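Local coordinates for oligopeptide ABC transporter, periplasmic oligopeptide-binding protein, putative (Thermotoga maritima MSB8, PDB 5IPW) that probably binds oligopeptides outside the cytoplasmic membrane and hands them to an ABC transporter for uptake, at residues W102-L105 and V110-F113; K291-E296 and F314-E319; R412-L417 and L422-K427; G545-P548 and V552-L555. One frame throughout, in Å; residues are numbered along the deposited sequence.

Contact 1: W102-L105 and V110-F113; sequences WEVL and VYIF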
loop_
_atom_site.group_PDB
_atom_site.type_symbol
_atom_site.label_atom_id
_atom_site.label_comp_id
_atom_site.label_asym_id
_atom_site.label_seq_id
_atom_site.Cartn_x
_atom_site.Cartn_y
_atom_site.Cartn_z
ATOM N N TRP A 102 -2.828 -8.860 20.795
ATOM C CA TRP A 102 -1.863 -7.839 21.145
ATOM C C TRP A 102 -2.504 -6.824 22.067
ATOM O O TRP A 102 -3.700 -6.881 22.350
ATOM C CB TRP A 102 -1.277 -7.180 19.891
ATOM C CG TRP A 102 -2.300 -6.737 18.893
ATOM C CD1 TRP A 102 -2.763 -5.472 18.699
ATOM C CD2 TRP A 102 -2.973 -7.562 17.940
ATOM N NE1 TRP A 102 -3.688 -5.456 17.690
ATOM C CE2 TRP A 102 -3.838 -6.728 17.205
ATOM C CE3 TRP A 102 -2.933 -8.928 17.638
ATOM C CZ2 TRP A 102 -4.657 -7.213 16.188
ATOM C CZ3 TRP A 102 -3.750 -9.411 16.634
ATOM C CH2 TRP A 102 -4.600 -8.557 15.919
ATOM N N GLU A 103 -1.685 -5.896 22.535
ATOM C CA GLU A 103 -2.036 -5.065 23.658
ATOM C C GLU A 103 -1.286 -3.757 23.510
ATOM O O GLU A 103 -0.071 -3.761 23.325
ATOM C CB GLU A 103 -1.611 -5.789 24.928
ATOM C CG GLU A 103 -2.608 -5.719 26.060
ATOM C CD GLU A 103 -2.191 -6.581 27.235
ATOM O OE1 GLU A 103 -1.506 -7.607 27.021
ATOM O OE2 GLU A 103 -2.549 -6.227 28.378
ATOM N N VAL A 104 -2.015 -2.646 23.556
ATOM C CA VAL A 104 -1.415 -1.317 23.471
ATOM C C VAL A 104 -1.505 -0.660 24.844
ATOM O O VAL A 104 -2.609 -0.426 25.343
ATOM C CB VAL A 104 -2.143 -0.429 22.449
ATOM C CG1 VAL A 104 -1.332 0.831 22.181
ATOM C CG2 VAL A 104 -2.402 -1.193 21.158
ATOM N N LEU A 105 -0.352 -0.362 25.447
ATOM C CA LEU A 105 -0.308 0.160 26.817
ATOM C C LEU A 105 0.469 1.467 26.915
ATOM O O LEU A 105 1.132 1.880 25.960
ATOM C CB LEU A 105 0.297 -0.877 27.768
ATOM C CG LEU A 105 -0.347 -2.264 27.779
ATOM C CD1 LEU A 105 0.421 -3.206 28.695
ATOM C CD2 LEU A 105 -1.806 -2.188 28.204
ATOM N N VAL A 110 4.093 1.442 24.793
ATOM C CA VAL A 110 4.479 0.039 24.714
ATOM C C VAL A 110 3.405 -0.806 24.022
ATOM O O VAL A 110 2.200 -0.533 24.129
ATOM C CB VAL A 110 4.842 -0.569 26.100
ATOM C CG1 VAL A 110 5.226 0.516 27.094
ATOM C CG2 VAL A 110 3.716 -1.416 26.670
ATOM N N TYR A 111 3.871 -1.836 23.318
ATOM C CA TYR A 111 3.008 -2.814 22.661
ATOM C C TYR A 111 3.456 -4.211 23.048
ATOM O O TYR A 111 4.643 -4.523 22.979
ATOM C CB TYR A 111 3.085 -2.660 21.146
ATOM C CG TYR A 111 2.651 -1.303 20.649
ATOM C CD1 TYR A 111 3.563 -0.262 20.525
ATOM C CD2 TYR A 111 1.323 -1.057 20.309
ATOM C CE1 TYR A 111 3.170 0.985 20.069
ATOM C CE2 TYR A 111 0.919 0.185 19.850
ATOM C CZ TYR A 111 1.845 1.204 19.734
ATOM O OH TYR A 111 1.450 2.439 19.276
ATOM N N ILE A 112 2.505 -5.036 23.477
ATOM C CA ILE A 112 2.765 -6.444 23.756
ATOM C C ILE A 112 2.088 -7.279 22.679
ATOM O O ILE A 112 0.912 -7.078 22.387
ATOM C CB ILE A 112 2.228 -6.872 25.143
ATOM C CG1 ILE A 112 3.210 -6.488 26.254
ATOM C CG2 ILE A 112 2.020 -8.381 25.213
ATOM C CD1 ILE A 112 3.378 -5.005 26.476
ATOM N N PHE A 113 2.834 -8.214 22.098
ATOM C CA PHE A 113 2.272 -9.188 21.164
ATOM C C PHE A 113 2.357 -10.579 21.772
ATOM O O PHE A 113 3.419 -10.996 22.240
ATOM C CB PHE A 113 3.011 -9.163 19.827
ATOM C CG PHE A 113 2.753 -7.931 19.018
ATOM C CD1 PHE A 113 1.641 -7.847 18.199
ATOM C CD2 PHE A 113 3.624 -6.853 19.073
ATOM C CE1 PHE A 113 1.393 -6.706 17.453
ATOM C CE2 PHE A 113 3.388 -5.714 18.327
ATOM C CZ PHE A 113 2.268 -5.638 17.515
#

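Contact 2: K291-E296 and F314-E319; sequences KAISGE and FTLLME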
loop_
_atom_site.group_PDB
_atom_site.type_symbol
_atom_site.label_atom_id
_atom_site.label_comp_id
_atom_site.label_asym_id
_atom_site.label_seq_id
_atom_site.Cartn_x
_atom_site.Cartn_y
_atom_site.Cartn_z
ATOM N N LYS A 291 0.828 -15.663 -22.531
ATOM C CA LYS A 291 0.626 -16.818 -21.666
ATOM C C LYS A 291 -0.637 -16.646 -20.830
ATOM O O LYS A 291 -1.375 -17.605 -20.605
ATOM C CB LYS A 291 1.847 -17.030 -20.779
ATOM C CG LYS A 291 3.103 -17.354 -21.572
ATOM C CD LYS A 291 4.288 -17.660 -20.672
ATOM C CE LYS A 291 4.525 -19.157 -20.540
ATOM N NZ LYS A 291 5.339 -19.679 -21.676
ATOM N N ALA A 292 -0.879 -15.419 -20.385
ATOM C CA ALA A 292 -2.124 -15.062 -19.718
ATOM C C ALA A 292 -3.319 -15.395 -20.595
ATOM O O ALA A 292 -4.217 -16.138 -20.204
ATOM C CB ALA A 292 -2.128 -13.579 -19.396
ATOM N N ILE A 293 -3.293 -14.839 -21.797
ATOM C CA ILE A 293 -4.351 -14.986 -22.790
ATOM C C ILE A 293 -4.579 -16.434 -23.222
ATOM O O ILE A 293 -5.695 -16.808 -23.594
ATOM C CB ILE A 293 -4.007 -14.106 -24.005
ATOM C CG1 ILE A 293 -4.457 -12.680 -23.725
ATOM C CG2 ILE A 293 -4.651 -14.604 -25.279
ATOM C CD1 ILE A 293 -3.865 -11.677 -24.688
ATOM N N SER A 294 -3.528 -17.242 -23.169
ATOM C CA SER A 294 -3.614 -18.640 -23.579
ATOM C C SER A 294 -4.037 -19.545 -22.440
ATOM O O SER A 294 -4.095 -20.763 -22.609
ATOM C CB SER A 294 -2.258 -19.112 -24.094
ATOM O OG SER A 294 -1.585 -18.066 -24.770
ATOM N N GLY A 295 -4.301 -18.963 -21.272
ATOM C CA GLY A 295 -4.688 -19.736 -20.100
ATOM C C GLY A 295 -3.547 -20.542 -19.520
ATOM O O GLY A 295 -3.764 -21.628 -18.976
ATOM N N GLU A 296 -2.334 -20.012 -19.635
ATOM C CA GLU A 296 -1.150 -20.680 -19.099
ATOM C C GLU A 296 -0.740 -20.111 -17.736
ATOM O O GLU A 296 0.247 -20.548 -17.154
ATOM C CB GLU A 296 0.011 -20.586 -20.092
ATOM C CG GLU A 296 -0.156 -21.481 -21.312
ATOM C CD GLU A 296 1.032 -21.428 -22.261
ATOM O OE1 GLU A 296 1.878 -20.518 -22.126
ATOM O OE2 GLU A 296 1.119 -22.301 -23.150
ATOM N N PHE A 314 -6.425 -4.719 -21.823
ATOM C CA PHE A 314 -7.646 -5.071 -21.114
ATOM C C PHE A 314 -8.676 -5.750 -22.025
ATOM O O PHE A 314 -9.221 -6.801 -21.683
ATOM C CB PHE A 314 -8.262 -3.833 -20.473
ATOM C CG PHE A 314 -9.503 -4.129 -19.701
ATOM C CD1 PHE A 314 -9.435 -4.851 -18.520
ATOM C CD2 PHE A 314 -10.742 -3.719 -20.168
ATOM C CE1 PHE A 314 -10.580 -5.151 -17.807
ATOM C CE2 PHE A 314 -11.895 -4.011 -19.460
ATOM C CZ PHE A 314 -11.814 -4.729 -18.278
ATOM N N THR A 315 -8.938 -5.144 -23.180
ATOM C CA THR A 315 -9.828 -5.735 -24.185
ATOM C C THR A 315 -9.396 -7.158 -24.515
ATOM O O THR A 315 -10.200 -8.089 -24.501
ATOM C CB THR A 315 -9.827 -4.908 -25.491
ATOM O OG1 THR A 315 -10.447 -3.639 -25.256
ATOM C CG2 THR A 315 -10.585 -5.631 -26.615
ATOM N N LEU A 316 -8.114 -7.311 -24.805
ATOM C CA LEU A 316 -7.569 -8.597 -25.194
ATOM C C LEU A 316 -7.739 -9.660 -24.103
ATOM O O LEU A 316 -8.057 -10.813 -24.397
ATOM C CB LEU A 316 -6.093 -8.436 -25.563
ATOM C CG LEU A 316 -5.557 -9.400 -26.615
ATOM C CD1 LEU A 316 -6.256 -9.169 -27.945
ATOM C CD2 LEU A 316 -4.058 -9.208 -26.778
ATOM N N LEU A 317 -7.529 -9.268 -22.847
ATOM C CA LEU A 317 -7.733 -10.171 -21.702
ATOM C C LEU A 317 -9.187 -10.594 -21.606
ATOM O O LEU A 317 -9.498 -11.768 -21.425
ATOM C CB LEU A 317 -7.327 -9.487 -20.392
ATOM C CG LEU A 317 -5.827 -9.287 -20.162
ATOM C CD1 LEU A 317 -5.581 -8.165 -19.170
ATOM C CD2 LEU A 317 -5.171 -10.576 -19.693
ATOM N N MET A 318 -10.076 -9.621 -21.732
ATOM C CA MET A 318 -11.506 -9.896 -21.716
ATOM C C MET A 318 -11.894 -10.799 -22.879
ATOM O O MET A 318 -12.444 -11.878 -22.665
ATOM C CB MET A 318 -12.307 -8.592 -21.746
ATOM C CG MET A 318 -12.082 -7.711 -20.523
ATOM S SD MET A 318 -13.085 -8.067 -19.060
ATOM C CE MET A 318 -13.563 -9.795 -19.223
ATOM N N GLU A 319 -11.560 -10.378 -24.101
ATOM C CA GLU A 319 -11.889 -11.151 -25.311
ATOM C C GLU A 319 -11.411 -12.590 -25.209
ATOM O O GLU A 319 -12.066 -13.497 -25.709
ATOM C CB GLU A 319 -11.287 -10.513 -26.564
ATOM C CG GLU A 319 -11.873 -9.154 -26.946
ATOM C CD GLU A 319 -13.292 -9.221 -27.485
ATOM O OE1 GLU A 319 -13.813 -10.340 -27.729
ATOM O OE2 GLU A 319 -13.885 -8.133 -27.670
#

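Contact 3: R412-L417 and L422-K427; sequences RANKLL and LKWDDK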
loop_
_atom_site.group_PDB
_atom_site.type_symbol
_atom_site.label_atom_id
_atom_site.label_comp_id
_atom_site.label_asym_id
_atom_site.label_seq_id
_atom_site.Cartn_x
_atom_site.Cartn_y
_atom_site.Cartn_z
ATOM N N ARG A 412 -23.837 26.212 -13.622
ATOM C CA ARG A 412 -23.668 26.433 -12.188
ATOM C C ARG A 412 -22.326 27.087 -11.863
ATOM O O ARG A 412 -22.240 27.921 -10.959
ATOM C CB ARG A 412 -23.809 25.098 -11.456
ATOM C CG ARG A 412 -23.243 25.019 -10.050
ATOM C CD ARG A 412 -24.038 25.798 -9.022
ATOM N NE ARG A 412 -23.843 25.215 -7.693
ATOM C CZ ARG A 412 -23.966 25.865 -6.538
ATOM N NH1 ARG A 412 -24.281 27.158 -6.505
ATOM N NH2 ARG A 412 -23.760 25.211 -5.397
ATOM N N ALA A 413 -21.279 26.684 -12.577
ATOM C CA ALA A 413 -19.950 27.258 -12.376
ATOM C C ALA A 413 -19.930 28.697 -12.872
ATOM O O ALA A 413 -19.638 29.624 -12.107
ATOM C CB ALA A 413 -18.899 26.434 -13.100
ATOM N N ASN A 414 -20.265 28.874 -14.149
ATOM C CA ASN A 414 -20.396 30.204 -14.743
ATOM C C ASN A 414 -21.064 31.176 -13.797
ATOM O O ASN A 414 -20.604 32.301 -13.626
ATOM C CB ASN A 414 -21.175 30.141 -16.058
ATOM C CG ASN A 414 -20.262 30.105 -17.258
ATOM O OD1 ASN A 414 -19.275 30.831 -17.301
ATOM N ND2 ASN A 414 -20.576 29.265 -18.237
ATOM N N LYS A 415 -22.137 30.719 -13.168
ATOM C CA LYS A 415 -22.840 31.512 -12.175
ATOM C C LYS A 415 -21.941 31.816 -10.981
ATOM O O LYS A 415 -21.855 32.961 -10.543
ATOM C CB LYS A 415 -24.126 30.793 -11.724
ATOM C CG LYS A 415 -25.075 31.655 -10.901
ATOM C CD LYS A 415 -25.659 32.807 -11.717
ATOM C CE LYS A 415 -25.588 34.130 -10.965
ATOM N NZ LYS A 415 -25.677 35.303 -11.879
ATOM N N LEU A 416 -21.269 30.792 -10.462
ATOM C CA LEU A 416 -20.377 30.958 -9.298
ATOM C C LEU A 416 -19.254 31.982 -9.514
ATOM O O LEU A 416 -18.827 32.652 -8.568
ATOM C CB LEU A 416 -19.795 29.610 -8.835
ATOM C CG LEU A 416 -20.530 28.946 -7.664
ATOM C CD1 LEU A 416 -20.071 27.506 -7.503
ATOM C CD2 LEU A 416 -20.331 29.717 -6.363
ATOM N N LEU A 417 -18.789 32.105 -10.753
ATOM C CA LEU A 417 -17.803 33.121 -11.100
ATOM C C LEU A 417 -18.453 34.506 -11.085
ATOM O O LEU A 417 -17.886 35.461 -10.537
ATOM C CB LEU A 417 -17.190 32.824 -12.469
ATOM C CG LEU A 417 -16.434 31.498 -12.625
ATOM C CD1 LEU A 417 -15.959 31.313 -14.065
ATOM C CD2 LEU A 417 -15.269 31.402 -11.646
ATOM N N LEU A 422 -16.063 38.338 -11.242
ATOM C CA LEU A 422 -15.237 38.161 -12.425
ATOM C C LEU A 422 -16.095 38.420 -13.654
ATOM O O LEU A 422 -16.766 37.527 -14.163
ATOM C CB LEU A 422 -14.619 36.759 -12.451
ATOM C CG LEU A 422 -13.807 36.376 -11.202
ATOM C CD1 LEU A 422 -13.258 34.966 -11.346
ATOM C CD2 LEU A 422 -12.686 37.367 -10.912
ATOM N N LYS A 423 -16.065 39.662 -14.115
ATOM C CA LYS A 423 -16.918 40.115 -15.209
ATOM C C LYS A 423 -16.406 39.598 -16.545
ATOM O O LYS A 423 -15.201 39.572 -16.779
ATOM C CB LYS A 423 -16.949 41.644 -15.237
ATOM C CG LYS A 423 -17.419 42.293 -13.936
ATOM C CD LYS A 423 -16.808 43.673 -13.721
ATOM C CE LYS A 423 -17.384 44.705 -14.683
ATOM N NZ LYS A 423 -16.814 46.059 -14.445
ATOM N N TRP A 424 -17.319 39.192 -17.424
ATOM C CA TRP A 424 -16.946 38.804 -18.786
ATOM C C TRP A 424 -16.364 40.010 -19.513
ATOM O O TRP A 424 -16.681 41.157 -19.185
ATOM C CB TRP A 424 -18.152 38.274 -19.576
ATOM C CG TRP A 424 -18.542 36.857 -19.264
ATOM C CD1 TRP A 424 -19.445 36.446 -18.326
ATOM C CD2 TRP A 424 -18.057 35.665 -19.906
ATOM N NE1 TRP A 424 -19.546 35.077 -18.338
ATOM C CE2 TRP A 424 -18.706 34.572 -19.296
ATOM C CE3 TRP A 424 -17.133 35.415 -20.931
ATOM C CZ2 TRP A 424 -18.464 33.247 -19.679
ATOM C CZ3 TRP A 424 -16.893 34.097 -21.309
ATOM C CH2 TRP A 424 -17.557 33.032 -20.685
ATOM N N ASP A 425 -15.511 39.750 -20.498
ATOM C CA ASP A 425 -14.941 40.826 -21.297
ATOM C C ASP A 425 -15.983 41.302 -22.310
ATOM O O ASP A 425 -17.118 40.817 -22.313
ATOM C CB ASP A 425 -13.622 40.386 -21.961
ATOM C CG ASP A 425 -13.820 39.443 -23.142
ATOM O OD1 ASP A 425 -14.950 39.321 -23.654
ATOM O OD2 ASP A 425 -12.823 38.824 -23.568
ATOM N N ASP A 426 -15.600 42.246 -23.165
ATOM C CA ASP A 426 -16.523 42.802 -24.155
ATOM C C ASP A 426 -16.940 41.795 -25.229
ATOM O O ASP A 426 -18.095 41.792 -25.652
ATOM C CB ASP A 426 -15.937 44.066 -24.797
ATOM C CG ASP A 426 -16.161 45.302 -23.948
ATOM O OD1 ASP A 426 -16.293 45.168 -22.712
ATOM O OD2 ASP A 426 -16.216 46.410 -24.518
ATOM N N LYS A 427 -16.019 40.932 -25.653
ATOM C CA LYS A 427 -16.343 39.892 -26.635
ATOM C C LYS A 427 -16.940 38.621 -26.000
ATOM O O LYS A 427 -17.094 37.604 -26.681
ATOM C CB LYS A 427 -15.103 39.544 -27.467
ATOM C CG LYS A 427 -14.534 40.733 -28.226
ATOM C CD LYS A 427 -13.709 40.331 -29.443
ATOM C CE LYS A 427 -12.379 39.688 -29.076
ATOM N NZ LYS A 427 -12.450 38.201 -29.021
#

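Contact 4: G545-P548 and V552-L555; sequences GPEP and VYRL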
loop_
_atom_site.group_PDB
_atom_site.type_symbol
_atom_site.label_atom_id
_atom_site.label_comp_id
_atom_site.label_asym_id
_atom_site.label_seq_id
_atom_site.Cartn_x
_atom_site.Cartn_y
_atom_site.Cartn_z
ATOM N N GLY A 545 5.975 35.628 3.459
ATOM C CA GLY A 545 5.100 34.963 2.498
ATOM C C GLY A 545 3.680 34.890 3.017
ATOM O O GLY A 545 3.436 35.153 4.196
ATOM N N PRO A 546 2.727 34.531 2.141
ATOM C CA PRO A 546 1.344 34.440 2.586
ATOM C C PRO A 546 1.175 33.344 3.627
ATOM O O PRO A 546 1.751 32.263 3.480
ATOM C CB PRO A 546 0.572 34.083 1.306
ATOM C CG PRO A 546 1.509 34.359 0.179
ATOM C CD PRO A 546 2.877 34.125 0.735
ATOM N N GLU A 547 0.414 33.640 4.676
ATOM C CA GLU A 547 0.052 32.650 5.677
ATOM C C GLU A 547 -1.103 31.813 5.126
ATOM O O GLU A 547 -1.921 32.331 4.362
ATOM C CB GLU A 547 -0.359 33.341 6.974
ATOM C CG GLU A 547 -0.384 32.422 8.184
ATOM C CD GLU A 547 -0.644 33.154 9.488
ATOM O OE1 GLU A 547 -0.848 34.388 9.461
ATOM O OE2 GLU A 547 -0.640 32.489 10.547
ATOM N N PRO A 548 -1.157 30.510 5.478
ATOM C CA PRO A 548 -2.280 29.667 5.037
ATOM C C PRO A 548 -3.573 29.960 5.787
ATOM O O PRO A 548 -3.519 30.499 6.893
ATOM C CB PRO A 548 -1.818 28.244 5.387
ATOM C CG PRO A 548 -0.801 28.419 6.458
ATOM C CD PRO A 548 -0.108 29.713 6.145
ATOM N N VAL A 552 -6.176 24.950 7.278
ATOM C CA VAL A 552 -4.941 24.203 7.014
ATOM C C VAL A 552 -4.209 23.885 8.316
ATOM O O VAL A 552 -3.795 22.748 8.535
ATOM C CB VAL A 552 -4.002 24.971 6.055
ATOM C CG1 VAL A 552 -2.643 24.296 5.947
ATOM C CG2 VAL A 552 -4.626 25.084 4.672
ATOM N N TYR A 553 -4.045 24.883 9.181
ATOM C CA TYR A 553 -3.423 24.660 10.490
ATOM C C TYR A 553 -4.168 23.595 11.288
ATOM O O TYR A 553 -3.593 22.959 12.175
ATOM C CB TYR A 553 -3.384 25.950 11.314
ATOM C CG TYR A 553 -2.347 26.985 10.907
ATOM C CD1 TYR A 553 -1.120 26.617 10.351
ATOM C CD2 TYR A 553 -2.579 28.341 11.129
ATOM C CE1 TYR A 553 -0.177 27.570 10.003
ATOM C CE2 TYR A 553 -1.640 29.299 10.785
ATOM C CZ TYR A 553 -0.440 28.909 10.224
ATOM O OH TYR A 553 0.496 29.854 9.881
ATOM N N ARG A 554 -5.452 23.424 10.979
ATOM C CA ARG A 554 -6.295 22.435 11.642
ATOM C C ARG A 554 -5.938 21.017 11.194
ATOM O O ARG A 554 -5.796 20.115 12.025
ATOM C CB ARG A 554 -7.782 22.737 11.372
ATOM C CG ARG A 554 -8.687 22.646 12.596
ATOM C CD ARG A 554 -8.111 23.364 13.815
ATOM N NE ARG A 554 -7.433 24.617 13.468
ATOM C CZ ARG A 554 -6.496 25.212 14.208
ATOM N NH1 ARG A 554 -6.095 24.688 15.363
ATOM N NH2 ARG A 554 -5.947 26.346 13.788
ATOM N N LEU A 555 -5.791 20.829 9.882
ATOM C CA LEU A 555 -5.356 19.541 9.323
ATOM C C LEU A 555 -4.052 19.043 9.941
ATOM O O LEU A 555 -3.856 17.839 10.086
ATOM C CB LEU A 555 -5.193 19.625 7.804
ATOM C CG LEU A 555 -6.470 19.512 6.979
ATOM C CD1 LEU A 555 -6.184 19.852 5.527
ATOM C CD2 LEU A 555 -7.078 18.122 7.082
#

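Contact 1: W102-L105 and V110-F113
Trp102 to Leu105 and Val110 to Phe113 are the facing ends of a beta hairpin, paired in antiparallel register from Trp102 opposite Phe113 to Leu105 opposite Val110. Their short axes run 4.6 Å apart. Near the turn, Leu105 and Val110 exchange both backbone bonds: Leu105 N reaches Val110 O at 2.9 Å and Val110 N reaches Leu105 O at 3.2 Å. In the other hydrogen-bonded pair, Ile112 N is bonded to Glu103 O, while the return bond from Glu103 N to Ile112 O is bent and weak.

One face carries the aromatic groups. Val104 lies alongside Tyr111, its CG1, anti to the backbone N (chi1 -169°), resting 3.3 Å from Tyr111 CE2. The non-hydrogen-bonded neighbours Trp102 and Phe113 meet through Trp102 CB, 3.4 Å from Phe113 CD1; the rest of the indole turns off from the partner strand, its five-membered ring tilted 35° against the phenyl plane. On the reverse face Leu105 CB touches Val110 CG2 at 3.6 Å, and Glu103 runs beside Ile112, its OE1 hydrogen-bonded with His114 NE2.

Beyond the pair, Tyr111 OH is bonded to Tyr175 O, and the Phe178 ring meets that of Tyr111, its side chain also touching Phe113. Strand 166-171 continues the antiparallel sheet on the far side of strand 110-115, through backbone bonds to Tyr111 and Phe113.

Contact 2: K291-E296 and F314-E319
Ile293 and Leu316 make the nearest approach between the end of helix 285-293 and the middle of helix 311-324. The terminal methyl does the touching: Ile293 CD1 lies 3.2 Å from Leu316 CD2 and 3.4 Å from Leu316 CG, the two side chains crossing at about a right angle. Ile293 CG1 sits beside its own backbone N (chi1 -83°), and from there CD1 extends across to the second helix. Leu316 is itself exposed, and in the crystal both residues also touch a neighbouring molecule, so this is the outward-facing edge of the contact.

The closely packed side is the buried one. Ala292 CB and Leu317 CD2 stand 4.3 Å apart, and both side chains also rest on Ile600 of strand 599-602, with Val328 of strand 326-333 adding a further surface for Leu317. Two helices thus pack against a small mixed sheet, meeting each other through a few apolar atoms and no hydrogen bond.

Just past the contact the first helix ends in a Schellman motif. Gly295 takes a positive phi of 71° and its N-H bonds to Ala292 O at 3.0 Å, while Glu296 N reaches Lys291 O at 2.8 Å. The reversal brings Glu296 OE1 back to within 3.6 Å of Lys291 NZ, a salt bridge on the side turned from helix 311-324; Lys291 NZ also has a long, weak ion pair with Glu280.

Contact 3: R412-L417 and L422-K427
Asn414 and Trp424 approach at about a right angle, the amide directed at the rim of the indole and not over its face. The atom concerned is Asn414 OD1, which lies near the ring plane 3.5 Å from Trp424 CZ2, with amide and ring planes turned 42° apart. The six-membered end of the indole is the part that reaches the helix: with CG placed beside the backbone N (chi1 -79°), the ring extends from the loop toward helix 410-420. The stronger polar tie of Asn414 is the hydrogen bond of its ND2 to Gln463 O; its OD1 has in addition a weak bond with Arg431 NH2.

Leu417 and Leu422 form the second, wholly apolar meeting of side chains. These cross obliquely, touching through single methyls, Leu417 CD2 and Leu422 CD1, at 4.1 Å. Leu417 leaves the helix to one side of the loop, whereas the CB of Leu422 is directed at the helix, 4.0 Å from Leu417 O. That same carbonyl oxygen also receives a weak hydrogen bond from Leu422 N, at 3.5 Å, where the chain has just left the helix.

Arg431 links the two halves, its guanidinium in a cation-pi contact with Trp424 and its side chain touching Leu417, while His428 stacks on the indole. Phe361 and Ala364 of helix 359-367 touch Leu417. The whole is a helix C-terminus followed by an irregular loop whose first residues, Leu422 and Trp424, lay their side chains against the last part of the helix before the chain goes on to strand 440-445 of a mixed sheet.

Contact 4: G545-P548 and V552-L555
Tyr553 OH donates a hydrogen bond to Glu547 OE2 at 2.9 Å; OE2 accepts through its anti lone pair, on the side away from the other carboxylate oxygen. This OE2 lies at the ring edge, in the ring plane, although the two flat groups are themselves 62° apart. Glu547 gets there fully stretched, with CG anti to the backbone N (chi1 -164°) and the chain extended beyond it. Next to this bond Pro548 supplies the apolar half: its CG lies 3.7 Å from Tyr553 CE1, and its CB meets Val552 CB at 4.0 Å.

Both partners of the pyrrolidine come from the first turn of helix 550-564, so the loop that leads into the helix folds back against the helix's own start. Three residues, two of them already helical, separate Pro548 from Val552.

Aromatic residues form a second shell. Trp525 of helix 523-534 touches Glu547, Pro548 and Tyr553 alike, and its NE1 is hydrogen-bonded to Gly545 O, three residues before Pro548. Tyr529, on the same helix, stacks on the Tyr553 ring, and Trp522 touches both Pro548 and Val552.

From the N terminus the four contacts follow in series: each closes before the next opens, so none nests in or crosses another. Contact 1 closes a four-residue turn in an antiparallel sheet. Contact 2 closes the longest loop, 17 residues, joining two helices over another sheet, on the opposite side of the chain's centre and about 47 Å away between centres. Contact 3 lies about 59 Å from contact 1, between centres, folding a loop onto the helix it leaves. Contact 4 reverses that order, setting a loop on the helix it enters. Contacts 3 and 4 lie on the same side of the chain's centre, yet their nearest atoms remain about 18 Å apart.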